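Local coordinates for PA3566 protein (Pseudomonas aeruginosa, PDB 1X7V) that is of unknown function but belongs to the antibiotic biosynthesis monooxygenase family and may have an oxidoreductase activity, at residues A29-S34 with F55-Q60; T5-I10 with A65-H70; A11-A16 with E21-E26. All coordinates share one frame; numbering follows the deposited sequence.

In the fold
The three contacts join helices 20-36 and 64-71 to one face of the four-stranded antiparallel sheet. Interaction 1 lies near the middle of the fold, its centre about 5 Å from that of the chain; interactions 2 and 3 are on opposite sides of the chain's centre, their own centres about 21 Å apart, and each is about 12 Å from interaction 1. Neighbouring strands 7-15 and 54-61 tie them together: Leu9 N sits 2.8 Å from Glu59 O, and Met57 N sits 2.8 Å from Ala11 O. Helix 20-36 serves interactions 1 and 3. Ser34 OG also lies 3.1 Å from His70 CE1, bringing the helical sides of interactions 1 and 2 together.

Interaction 1 (A29-S34 with F55-Q60); sequences ALVAPS and FYMIEQ
Val31 and Met57 mark the closest approach of the two backbones, with Val31 CA 9.2 Å from Met57 CA, so helix 29-34 and strand 55-60 are joined through side chains. The helix is kinked here: Pro33 has no N-H to give to the preceding turn, and Leu30 N makes no bond to its own. Leu30 O is nevertheless gripped twice, by Ser34 N at 3.1 Å and by Ser34 OG at 2.7 Å, the two donors arriving from opposite faces of the carbonyl plane and the hydroxyl tilted 25° from it.

The strand's contribution is Met57, a selenomethionine. Its side chain leaves the strand nearly extended (chi1 -162°), and two successive turns of the same sense then curl the chain, leaving selenium and methyl to meet different partners. Met57 SE lies beneath Val31 CG2 at 4.3 Å, while Met57 CE turns to Leu30 CD1 at 4.2 Å. The fold is an alpha-beta plait, and helix 20-36 forms the crossover from strand 7-15 to strand 40-47, passing over the intervening strand 54-61, where this contact sits. Around the Met57 side chain, Leu27 of the same helix and Tyr43 of the neighbouring strand add further packing, and Phe79 of helix 74-80 packs against Leu30.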
ATOM      1  N   ALA A  29       0.621   4.995   8.514  1.00 70.82           N
ATOM      2  CA  ALA A  29      -0.231   4.359   9.521  1.00 71.40           C
ATOM      3  C   ALA A  29      -0.502   2.933   9.144  1.00 71.08           C
ATOM      4  O   ALA A  29      -0.814   2.088  10.037  1.00 70.38           O
ATOM      5  CB  ALA A  29      -1.542   5.081   9.656  1.00 71.60           C
ATOM      6  N   LEU A  30      -0.440   2.661   7.844  1.00 71.13           N
ATOM      7  CA  LEU A  30      -0.715   1.283   7.358  1.00 71.33           C
ATOM      8  C   LEU A  30       0.374   0.257   7.683  1.00 71.41           C
ATOM      9  O   LEU A  30       0.117  -0.967   7.709  1.00 70.72           O
ATOM     10  CB  LEU A  30      -0.962   1.320   5.861  1.00 71.66           C
ATOM     11  CG  LEU A  30      -2.281   1.992   5.467  1.00 71.81           C
ATOM     12  CD1 LEU A  30      -2.350   2.233   3.957  1.00 75.35           C
ATOM     13  CD2 LEU A  30      -3.403   1.129   5.865  1.00 75.05           C
ATOM     14  N   VAL A  31       1.611   0.728   7.844  1.00 70.56           N
ATOM     15  CA  VAL A  31       2.739  -0.159   7.729  1.00 70.43           C
ATOM     16  C   VAL A  31       2.892  -1.170   8.891  1.00 70.10           C
ATOM     17  O   VAL A  31       2.987  -2.384   8.644  1.00 70.32           O
ATOM     18  CB  VAL A  31       4.042   0.670   7.434  1.00 70.03           C
ATOM     19  CG1 VAL A  31       5.269  -0.249   7.363  1.00 72.47           C
ATOM     20  CG2 VAL A  31       3.879   1.458   6.136  1.00 69.87           C
ATOM     21  N   ALA A  32       2.942  -0.691  10.135  1.00 70.09           N
ATOM     22  CA  ALA A  32       3.170  -1.599  11.248  1.00 70.38           C
ATOM     23  C   ALA A  32       2.038  -2.631  11.339  1.00 69.09           C
ATOM     24  O   ALA A  32       2.322  -3.837  11.458  1.00 69.88           O
ATOM     25  CB  ALA A  32       3.311  -0.849  12.546  1.00 71.91           C
ATOM     26  N   PRO A  33       0.770  -2.194  11.293  1.00 69.47           N
ATOM     27  CA  PRO A  33      -0.265  -3.220  11.437  1.00 69.27           C
ATOM     28  C   PRO A  33      -0.283  -4.189  10.259  1.00 69.29           C
ATOM     29  O   PRO A  33      -0.609  -5.397  10.438  1.00 70.93           O
ATOM     30  CB  PRO A  33      -1.561  -2.425  11.563  1.00 69.55           C
ATOM     31  CG  PRO A  33      -1.249  -1.083  11.061  1.00 72.16           C
ATOM     32  CD  PRO A  33       0.189  -0.841  11.235  1.00 70.04           C
ATOM     33  N   SER A  34       0.016  -3.700   9.062  1.00 68.63           N
ATOM     34  CA  SER A  34       0.022  -4.590   7.891  1.00 68.34           C
ATOM     35  C   SER A  34       1.147  -5.622   7.964  1.00 68.84           C
ATOM     36  O   SER A  34       0.955  -6.801   7.638  1.00 67.95           O
ATOM     37  CB  SER A  34       0.066  -3.808   6.593  1.00 68.20           C
ATOM     38  OG  SER A  34      -1.085  -3.004   6.386  1.00 68.95           O
ATOM     39  N   PHE A  55       4.184   7.917  -4.083  1.00 69.20           N
ATOM     40  CA  PHE A  55       4.531   6.919  -3.071  1.00 68.30           C
ATOM     41  C   PHE A  55       4.310   5.547  -3.651  1.00 69.67           C
ATOM     42  O   PHE A  55       3.493   5.384  -4.563  1.00 72.32           O
ATOM     43  CB  PHE A  55       3.652   7.039  -1.836  1.00 68.63           C
ATOM     44  CG  PHE A  55       3.705   8.394  -1.185  1.00 66.44           C
ATOM     45  CD1 PHE A  55       2.903   9.431  -1.618  1.00 67.61           C
ATOM     46  CD2 PHE A  55       4.633   8.651  -0.221  1.00 68.62           C
ATOM     47  CE1 PHE A  55       3.030  10.692  -1.029  1.00 69.98           C
ATOM     48  CE2 PHE A  55       4.732   9.830   0.330  1.00 66.10           C
ATOM     49  CZ  PHE A  55       3.913  10.867  -0.089  1.00 68.22           C
ATOM     50  N   TYR A  56       5.035   4.584  -3.096  1.00 69.09           N
ATOM     51  CA  TYR A  56       5.001   3.195  -3.590  1.00 69.75           C
ATOM     52  C   TYR A  56       4.930   2.293  -2.414  1.00 70.21           C
ATOM     53  O   TYR A  56       5.798   2.385  -1.531  1.00 70.18           O
ATOM     54  CB  TYR A  56       6.281   2.854  -4.376  1.00 70.58           C
ATOM     55  CG  TYR A  56       6.593   3.794  -5.494  1.00 71.26           C
ATOM     56  CD1 TYR A  56       7.320   4.976  -5.267  1.00 71.92           C
ATOM     57  CD2 TYR A  56       6.151   3.551  -6.783  1.00 72.00           C
ATOM     58  CE1 TYR A  56       7.638   5.871  -6.310  1.00 72.83           C
ATOM     59  CE2 TYR A  56       6.462   4.440  -7.830  1.00 73.40           C
ATOM     60  CZ  TYR A  56       7.189   5.610  -7.575  1.00 74.49           C
ATOM     61  OH  TYR A  56       7.499   6.503  -8.594  1.00 75.97           O
HETATM   62  N   MSE A  57       3.916   1.410  -2.373  1.00 70.72           N
HETATM   63  CA  MSE A  57       3.915   0.351  -1.363  1.00 71.30           C
HETATM   64  C   MSE A  57       4.338  -0.923  -2.093  1.00 71.24           C
HETATM   65  O   MSE A  57       3.715  -1.279  -3.089  1.00 72.50           O
HETATM   66  CB  MSE A  57       2.521   0.168  -0.729  1.00 71.73           C
HETATM   67  CG  MSE A  57       2.505  -0.559   0.568  1.00 73.59           C
HETATM   68 SE   MSE A  57       3.187   0.659   1.980  1.00 81.35          SE
HETATM   69  CE  MSE A  57       1.475   1.824   2.264  1.00 80.92           C
ATOM     70  N   ILE A  58       5.385  -1.573  -1.613  1.00 70.04           N
ATOM     71  CA  ILE A  58       5.835  -2.868  -2.138  1.00 70.38           C
ATOM     72  C   ILE A  58       5.416  -3.882  -1.101  1.00 69.47           C
ATOM     73  O   ILE A  58       5.826  -3.837   0.065  1.00 70.25           O
ATOM     74  CB  ILE A  58       7.356  -2.949  -2.433  1.00 70.24           C
ATOM     75  CG1 ILE A  58       7.808  -1.815  -3.414  1.00 69.61           C
ATOM     76  CG2 ILE A  58       7.719  -4.353  -2.994  1.00 71.11           C
ATOM     77  CD1 ILE A  58       9.276  -1.765  -3.619  1.00 72.66           C
ATOM     78  N   GLU A  59       4.601  -4.833  -1.538  1.00 70.68           N
ATOM     79  CA  GLU A  59       3.966  -5.800  -0.653  1.00 69.73           C
ATOM     80  C   GLU A  59       4.195  -7.221  -1.212  1.00 70.14           C
ATOM     81  O   GLU A  59       4.206  -7.392  -2.428  1.00 69.62           O
ATOM     82  CB  GLU A  59       2.461  -5.550  -0.576  1.00 69.82           C
ATOM     83  CG  GLU A  59       2.026  -4.126  -0.274  1.00 71.01           C
ATOM     84  CD  GLU A  59       0.542  -3.938  -0.306  1.00 73.77           C
ATOM     85  OE1 GLU A  59      -0.207  -4.945  -0.195  1.00 74.98           O
ATOM     86  OE2 GLU A  59       0.099  -2.756  -0.417  1.00 80.84           O
ATOM     87  N   GLN A  60       4.356  -8.198  -0.330  1.00 68.20           N
ATOM     88  CA  GLN A  60       4.335  -9.615  -0.711  1.00 69.11           C
ATOM     89  C   GLN A  60       3.348 -10.326   0.217  1.00 69.49           C
ATOM     90  O   GLN A  60       3.348 -10.146   1.454  1.00 69.33           O
ATOM     91  CB  GLN A  60       5.718 -10.247  -0.612  1.00 69.73           C
ATOM     92  CG  GLN A  60       6.753  -9.739  -1.596  1.00 69.99           C
ATOM     93  CD  GLN A  60       8.020 -10.514  -1.479  1.00 70.92           C
ATOM     94  OE1 GLN A  60       8.040 -11.718  -1.766  1.00 71.22           O
ATOM     95  NE2 GLN A  60       9.079  -9.871  -0.973  1.00 70.41           N
TER

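Interaction 2 (T5-I10 with A65-H70); sequences TPLTLI and AALERH
Leu67 of helix 65-70 presses its side chain against Leu7 and Leu9 of strand 7-10 and has the most surface buried of the three. The backbones stay well apart, Leu7 CA lying 8.7 Å from Leu67 CA, and the gap is bridged by leucine branches alone. Leu67 is stretched out: its first torsion (chi1 174°) turns CG to the side opposite the amide nitrogen, and CD2 continues anti to CA, which makes CD2 the far end of the side chain. This methyl is shared by both strand residues: Leu67 CD2 is 3.7 Å from Leu7 CD2 and 3.8 Å from Leu9 CD1. Leu9 meets Leu67 tip to tip with both branches: Leu9 CD2 is also 3.8 Å from Leu67 CD2, and 4.0 Å from Leu67 CD1. Leu7, extended like Leu67, comes at it obliquely with a single methyl.

Alternation along the strand puts Leu7 and Leu9 on the helix-bearing face of the sheet, with Thr8 directed to the other. In this alpha-beta plait, helix 64-71 begins the second crossover, which leaves strand 54-61 and returns to strand 87-96 on the far side of strand 7-15. Leu9 has its first torsion at -110°, close to eclipsed, perhaps a compromise with its neighbours. Trp61 packs beside Leu67, and Tyr96 and Gln94 of strand 87-96 border Leu7 and Leu9. Farther along the helix, His70 lies among the rings of Trp61, Tyr43 and Phe76, and His70 ND1 is hydrogen-bonded to Glu37.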
ATOM      1  N   THR A   5       4.871 -19.371  -5.119  1.00 79.67           N
ATOM      2  CA  THR A   5       5.541 -18.077  -5.110  1.00 77.96           C
ATOM      3  C   THR A   5       4.591 -17.078  -4.478  1.00 75.50           C
ATOM      4  O   THR A   5       3.417 -16.998  -4.860  1.00 73.52           O
ATOM      5  CB  THR A   5       5.865 -17.650  -6.537  1.00 77.77           C
ATOM      6  OG1 THR A   5       6.582 -18.716  -7.151  1.00 77.59           O
ATOM      7  CG2 THR A   5       6.699 -16.351  -6.588  1.00 77.99           C
ATOM      8  N   PRO A   6       5.093 -16.277  -3.525  1.00 73.78           N
ATOM      9  CA  PRO A   6       4.220 -15.198  -3.053  1.00 72.97           C
ATOM     10  C   PRO A   6       3.735 -14.249  -4.172  1.00 72.20           C
ATOM     11  O   PRO A   6       4.428 -14.038  -5.183  1.00 71.97           O
ATOM     12  CB  PRO A   6       5.129 -14.397  -2.117  1.00 72.51           C
ATOM     13  CG  PRO A   6       6.216 -15.239  -1.808  1.00 74.89           C
ATOM     14  CD  PRO A   6       6.429 -16.172  -2.940  1.00 73.89           C
ATOM     15  N   LEU A   7       2.564 -13.669  -3.949  1.00 71.94           N
ATOM     16  CA  LEU A   7       2.046 -12.579  -4.757  1.00 71.76           C
ATOM     17  C   LEU A   7       2.742 -11.270  -4.373  1.00 71.37           C
ATOM     18  O   LEU A   7       2.673 -10.856  -3.207  1.00 71.45           O
ATOM     19  CB  LEU A   7       0.568 -12.364  -4.464  1.00 71.92           C
ATOM     20  CG  LEU A   7      -0.135 -11.188  -5.170  1.00 72.35           C
ATOM     21  CD1 LEU A   7      -0.053 -11.274  -6.681  1.00 73.68           C
ATOM     22  CD2 LEU A   7      -1.616 -11.250  -4.709  1.00 74.30           C
ATOM     23  N   THR A   8       3.413 -10.639  -5.313  1.00 71.17           N
ATOM     24  CA  THR A   8       3.959  -9.307  -5.075  1.00 70.57           C
ATOM     25  C   THR A   8       2.932  -8.289  -5.588  1.00 70.56           C
ATOM     26  O   THR A   8       2.287  -8.500  -6.636  1.00 67.83           O
ATOM     27  CB  THR A   8       5.361  -9.131  -5.751  1.00 72.50           C
ATOM     28  OG1 THR A   8       6.325 -10.029  -5.154  1.00 74.62           O
ATOM     29  CG2 THR A   8       5.873  -7.659  -5.633  1.00 73.63           C
ATOM     30  N   LEU A   9       2.733  -7.220  -4.827  1.00 70.40           N
ATOM     31  CA  LEU A   9       1.852  -6.115  -5.223  1.00 72.82           C
ATOM     32  C   LEU A   9       2.680  -4.870  -5.123  1.00 73.49           C
ATOM     33  O   LEU A   9       3.400  -4.704  -4.162  1.00 74.30           O
ATOM     34  CB  LEU A   9       0.635  -6.033  -4.293  1.00 73.92           C
ATOM     35  CG  LEU A   9      -0.737  -6.383  -4.776  1.00 79.88           C
ATOM     36  CD1 LEU A   9      -0.844  -7.884  -4.914  1.00 83.24           C
ATOM     37  CD2 LEU A   9      -1.849  -5.898  -3.828  1.00 78.25           C
ATOM     38  N   ILE A  10       2.602  -3.998  -6.126  1.00 73.41           N
ATOM     39  CA  ILE A  10       3.198  -2.677  -6.039  1.00 73.44           C
ATOM     40  C   ILE A  10       2.043  -1.699  -6.257  1.00 73.23           C
ATOM     41  O   ILE A  10       1.370  -1.747  -7.291  1.00 72.03           O
ATOM     42  CB  ILE A  10       4.300  -2.447  -7.099  1.00 73.55           C
ATOM     43  CG1 ILE A  10       5.423  -3.483  -6.990  1.00 73.45           C
ATOM     44  CG2 ILE A  10       4.845  -1.003  -7.006  1.00 74.17           C
ATOM     45  CD1 ILE A  10       6.241  -3.541  -8.275  1.00 76.12           C
ATOM     46  N   ALA A  65      -5.720 -15.273  -0.430  1.00 74.64           N
ATOM     47  CA  ALA A  65      -6.548 -15.249   0.775  1.00 75.18           C
ATOM     48  C   ALA A  65      -5.953 -14.302   1.808  1.00 75.19           C
ATOM     49  O   ALA A  65      -6.693 -13.584   2.483  1.00 74.33           O
ATOM     50  CB  ALA A  65      -6.699 -16.591   1.349  1.00 75.80           C
ATOM     51  N   ALA A  66      -4.626 -14.279   1.898  1.00 75.17           N
ATOM     52  CA  ALA A  66      -3.959 -13.340   2.812  1.00 75.68           C
ATOM     53  C   ALA A  66      -4.193 -11.901   2.393  1.00 75.73           C
ATOM     54  O   ALA A  66      -4.552 -11.056   3.223  1.00 74.94           O
ATOM     55  CB  ALA A  66      -2.481 -13.661   2.939  1.00 74.51           C
ATOM     56  N   LEU A  67      -4.063 -11.616   1.099  1.00 76.57           N
ATOM     57  CA  LEU A  67      -4.380 -10.277   0.578  1.00 76.88           C
ATOM     58  C   LEU A  67      -5.842  -9.893   0.813  1.00 76.96           C
ATOM     59  O   LEU A  67      -6.151  -8.750   1.169  1.00 76.53           O
ATOM     60  CB  LEU A  67      -4.051 -10.186  -0.912  1.00 77.85           C
ATOM     61  CG  LEU A  67      -4.434  -8.909  -1.671  1.00 78.16           C
ATOM     62  CD1 LEU A  67      -3.889  -7.718  -0.935  1.00 81.03           C
ATOM     63  CD2 LEU A  67      -3.977  -8.925  -3.132  1.00 78.11           C
ATOM     64  N   GLU A  68      -6.740 -10.831   0.592  1.00 77.26           N
ATOM     65  CA  GLU A  68      -8.181 -10.601   0.801  1.00 77.36           C
ATOM     66  C   GLU A  68      -8.491 -10.264   2.264  1.00 76.49           C
ATOM     67  O   GLU A  68      -9.169  -9.301   2.566  1.00 74.88           O
ATOM     68  CB  GLU A  68      -8.983 -11.796   0.272  1.00 79.06           C
ATOM     69  CG  GLU A  68      -9.626 -11.608  -1.185  1.00 84.02           C
ATOM     70  CD  GLU A  68      -8.702 -11.542  -2.473  1.00 90.59           C
ATOM     71  OE1 GLU A  68      -9.036 -12.282  -3.441  1.00 95.91           O
ATOM     72  OE2 GLU A  68      -7.732 -10.725  -2.596  1.00 92.53           O
ATOM     73  N   ARG A  69      -7.900 -11.006   3.181  1.00 76.32           N
ATOM     74  CA  ARG A  69      -7.998 -10.668   4.606  1.00 77.02           C
ATOM     75  C   ARG A  69      -7.445  -9.246   4.942  1.00 74.79           C
ATOM     76  O   ARG A  69      -8.031  -8.482   5.700  1.00 72.94           O
ATOM     77  CB  ARG A  69      -7.250 -11.736   5.394  1.00 77.37           C
ATOM     78  CG  ARG A  69      -7.879 -13.100   5.421  1.00 81.82           C
ATOM     79  CD  ARG A  69      -7.284 -13.942   6.562  1.00 83.23           C
ATOM     80  NE  ARG A  69      -5.833 -14.083   6.439  1.00 87.89           N
ATOM     81  CZ  ARG A  69      -5.227 -15.040   5.736  1.00 90.06           C
ATOM     82  NH1 ARG A  69      -5.949 -15.944   5.065  1.00 90.24           N
ATOM     83  NH2 ARG A  69      -3.886 -15.073   5.670  1.00 90.60           N
ATOM     84  N   HIS A  70      -6.300  -8.889   4.392  1.00 74.84           N
ATOM     85  CA  HIS A  70      -5.763  -7.541   4.558  1.00 75.68           C
ATOM     86  C   HIS A  70      -6.787  -6.425   4.292  1.00 75.59           C
ATOM     87  O   HIS A  70      -6.885  -5.454   5.053  1.00 73.98           O
ATOM     88  CB  HIS A  70      -4.514  -7.393   3.686  1.00 75.31           C
ATOM     89  CG  HIS A  70      -3.963  -6.003   3.600  1.00 75.71           C
ATOM     90  ND1 HIS A  70      -3.447  -5.323   4.686  1.00 74.39           N
ATOM     91  CD2 HIS A  70      -3.815  -5.179   2.533  1.00 77.66           C
ATOM     92  CE1 HIS A  70      -3.008  -4.140   4.286  1.00 75.11           C
ATOM     93  NE2 HIS A  70      -3.238  -4.022   2.986  1.00 76.07           N
TER

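Interaction 3 (A11-A16 with E21-E26); sequences ATITAA and EALERE
The methyl of Ala15 on strand 11-15 meets one branch of Leu23 on helix 21-26 at short range: Ala15 CB lies 3.4 Å from Leu23 CD2, tighter than ordinary van der Waals contact. The conformation of Leu23 puts that branch there. A chi1 of 178° carries CG away from the amide nitrogen, and with chi2 at 59° the CD2 branch runs on anti to CA, which makes CD2 the far end of the side chain, directed at the strand. Leu23 CD2 is also within 3.6 Å of Ala15 N, so it lies against the strand backbone as well as the alanine methyl. The backbones are close here, Ala15 CA lying 6.3 Å from Leu23 CA, consistent with the small side chain of Ala15, and Leu23 CB is itself 3.9 Å from Ala15 CB.

Ile13, two residues earlier on the same face, offers its branch methyl. Its first torsion keeps CG1 beside the backbone N and turns CG2 to the opposite side, and the contact is made by CG2, 3.7 Å from Leu23 CD2. The two side chains meet at a slant. Phe55 of the adjacent strand and Leu87 of strand 87-96 also pack on Leu23, so that residues of three strands touch it, and Leu87 touches Ile13 too. On another side of the helix, Glu24 forms a salt bridge with Arg28. Strand and helix here are the opening beta-alpha unit of the alpha-beta plait, connected by a short turn, and the helix doubles back over the strand at 141° between their N-to-C directions, with the segment axes 8.8 Å apart at closest. Thr14, between the two inward-facing residues, has its CB pointing away from the helix, and it is the backbone carbon, Thr14 C, that comes near Leu23 CD2, at 4.1 Å.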
ATOM      1  N   ALA A  11       1.814  -0.854  -5.261  1.00 72.47           N
ATOM      2  CA  ALA A  11       0.753   0.143  -5.308  1.00 72.54           C
ATOM      3  C   ALA A  11       1.479   1.462  -5.502  1.00 72.95           C
ATOM      4  O   ALA A  11       2.330   1.775  -4.704  1.00 73.47           O
ATOM      5  CB  ALA A  11      -0.042   0.150  -4.007  1.00 74.21           C
ATOM      6  N   THR A  12       1.206   2.158  -6.595  1.00 72.67           N
ATOM      7  CA  THR A  12       1.765   3.486  -6.853  1.00 72.88           C
ATOM      8  C   THR A  12       0.633   4.476  -6.579  1.00 72.60           C
ATOM      9  O   THR A  12      -0.421   4.465  -7.244  1.00 70.95           O
ATOM     10  CB  THR A  12       2.294   3.629  -8.264  1.00 73.77           C
ATOM     11  OG1 THR A  12       3.271   2.615  -8.560  1.00 78.13           O
ATOM     12  CG2 THR A  12       2.965   4.963  -8.420  1.00 76.45           C
ATOM     13  N   ILE A  13       0.812   5.272  -5.523  1.00 73.18           N
ATOM     14  CA  ILE A  13      -0.198   6.174  -5.038  1.00 74.18           C
ATOM     15  C   ILE A  13       0.292   7.614  -5.259  1.00 73.35           C
ATOM     16  O   ILE A  13       1.389   7.962  -4.834  1.00 72.88           O
ATOM     17  CB  ILE A  13      -0.485   5.896  -3.582  1.00 75.21           C
ATOM     18  CG1 ILE A  13      -0.799   4.409  -3.418  1.00 77.61           C
ATOM     19  CG2 ILE A  13      -1.673   6.734  -3.128  1.00 77.78           C
ATOM     20  CD1 ILE A  13      -1.574   4.025  -2.182  1.00 78.54           C
ATOM     21  N   THR A  14      -0.532   8.425  -5.914  1.00 71.91           N
ATOM     22  CA  THR A  14      -0.188   9.826  -6.261  1.00 72.06           C
ATOM     23  C   THR A  14      -1.125  10.727  -5.484  1.00 71.08           C
ATOM     24  O   THR A  14      -2.367  10.641  -5.650  1.00 70.97           O
ATOM     25  CB  THR A  14      -0.362  10.131  -7.760  1.00 73.69           C
ATOM     26  OG1 THR A  14       0.316   9.147  -8.574  1.00 73.43           O
ATOM     27  CG2 THR A  14       0.207  11.470  -8.067  1.00 74.27           C
ATOM     28  N   ALA A  15      -0.554  11.591  -4.636  1.00 70.67           N
ATOM     29  CA  ALA A  15      -1.353  12.559  -3.886  1.00 70.55           C
ATOM     30  C   ALA A  15      -1.818  13.702  -4.790  1.00 70.60           C
ATOM     31  O   ALA A  15      -1.111  14.095  -5.725  1.00 70.52           O
ATOM     32  CB  ALA A  15      -0.552  13.105  -2.739  1.00 70.89           C
ATOM     33  N   ALA A  16      -2.985  14.250  -4.496  1.00 69.47           N
ATOM     34  CA  ALA A  16      -3.451  15.433  -5.132  1.00 70.04           C
ATOM     35  C   ALA A  16      -2.415  16.538  -4.877  1.00 69.85           C
ATOM     36  O   ALA A  16      -1.834  16.571  -3.787  1.00 68.04           O
ATOM     37  CB  ALA A  16      -4.779  15.872  -4.545  1.00 70.43           C
ATOM     38  N   GLU A  21       2.109  15.645   2.153  1.00 69.92           N
ATOM     39  CA  GLU A  21       2.375  15.399   3.547  1.00 71.39           C
ATOM     40  C   GLU A  21       1.226  14.695   4.242  1.00 69.74           C
ATOM     41  O   GLU A  21       1.458  13.825   5.097  1.00 70.31           O
ATOM     42  CB  GLU A  21       2.688  16.702   4.258  1.00 72.91           C
ATOM     43  CG  GLU A  21       3.966  17.377   3.718  1.00 79.21           C
ATOM     44  CD  GLU A  21       5.304  16.826   4.278  1.00 87.92           C
ATOM     45  OE1 GLU A  21       5.496  15.575   4.393  1.00 94.52           O
ATOM     46  OE2 GLU A  21       6.207  17.664   4.558  1.00 92.62           O
ATOM     47  N   ALA A  22       0.003  15.078   3.894  1.00 69.19           N
ATOM     48  CA  ALA A  22      -1.185  14.475   4.478  1.00 70.82           C
ATOM     49  C   ALA A  22      -1.271  13.009   4.045  1.00 70.81           C
ATOM     50  O   ALA A  22      -1.551  12.085   4.851  1.00 72.67           O
ATOM     51  CB  ALA A  22      -2.453  15.227   4.057  1.00 70.70           C
ATOM     52  N   LEU A  23      -1.037  12.760   2.775  1.00 70.85           N
ATOM     53  CA  LEU A  23      -1.074  11.376   2.293  1.00 70.78           C
ATOM     54  C   LEU A  23       0.023  10.450   2.923  1.00 70.39           C
ATOM     55  O   LEU A  23      -0.246   9.284   3.284  1.00 72.32           O
ATOM     56  CB  LEU A  23      -1.035  11.378   0.745  1.00 71.70           C
ATOM     57  CG  LEU A  23      -1.022   9.960   0.110  1.00 72.64           C
ATOM     58  CD1 LEU A  23      -2.291   9.247   0.572  1.00 74.69           C
ATOM     59  CD2 LEU A  23      -0.859   9.953  -1.424  1.00 72.51           C
ATOM     60  N   GLU A  24       1.246  10.943   3.050  1.00 68.85           N
ATOM     61  CA  GLU A  24       2.330  10.232   3.717  1.00 71.25           C
ATOM     62  C   GLU A  24       1.944   9.858   5.146  1.00 70.78           C
ATOM     63  O   GLU A  24       2.220   8.742   5.556  1.00 71.60           O
ATOM     64  CB  GLU A  24       3.591  11.091   3.757  1.00 70.49           C
ATOM     65  CG  GLU A  24       4.775  10.441   4.524  1.00 72.75           C
ATOM     66  CD  GLU A  24       6.044  11.307   4.490  1.00 75.83           C
ATOM     67  OE1 GLU A  24       6.264  12.032   3.475  1.00 82.81           O
ATOM     68  OE2 GLU A  24       6.829  11.236   5.464  1.00 79.36           O
ATOM     69  N   ARG A  25       1.336  10.801   5.885  1.00 70.41           N
ATOM     70  CA  ARG A  25       0.865  10.569   7.259  1.00 71.36           C
ATOM     71  C   ARG A  25      -0.080   9.380   7.256  1.00 70.55           C
ATOM     72  O   ARG A  25       0.057   8.478   8.053  1.00 71.55           O
ATOM     73  CB  ARG A  25       0.162  11.811   7.804  1.00 72.12           C
ATOM     74  CG  ARG A  25      -0.344  11.618   9.164  1.00 74.53           C
ATOM     75  CD  ARG A  25      -0.744  12.909   9.797  1.00 77.38           C
ATOM     76  NE  ARG A  25      -1.689  13.593   8.974  1.00 81.72           N
ATOM     77  CZ  ARG A  25      -1.539  14.827   8.485  1.00 82.56           C
ATOM     78  NH1 ARG A  25      -0.491  15.619   8.779  1.00 86.43           N
ATOM     79  NH2 ARG A  25      -2.493  15.284   7.727  1.00 81.03           N
ATOM     80  N   GLU A  26      -1.011   9.371   6.319  1.00 71.92           N
ATOM     81  CA  GLU A  26      -2.016   8.338   6.238  1.00 72.80           C
ATOM     82  C   GLU A  26      -1.436   6.989   5.831  1.00 73.10           C
ATOM     83  O   GLU A  26      -1.810   5.956   6.419  1.00 73.69           O
ATOM     84  CB  GLU A  26      -3.136   8.784   5.292  1.00 74.15           C
ATOM     85  CG  GLU A  26      -3.931   9.981   5.831  1.00 78.00           C
ATOM     86  CD  GLU A  26      -4.584   9.742   7.221  1.00 84.71           C
ATOM     87  OE1 GLU A  26      -5.511   8.897   7.279  1.00 88.56           O
ATOM     88  OE2 GLU A  26      -4.203  10.410   8.255  1.00 89.04           O
TER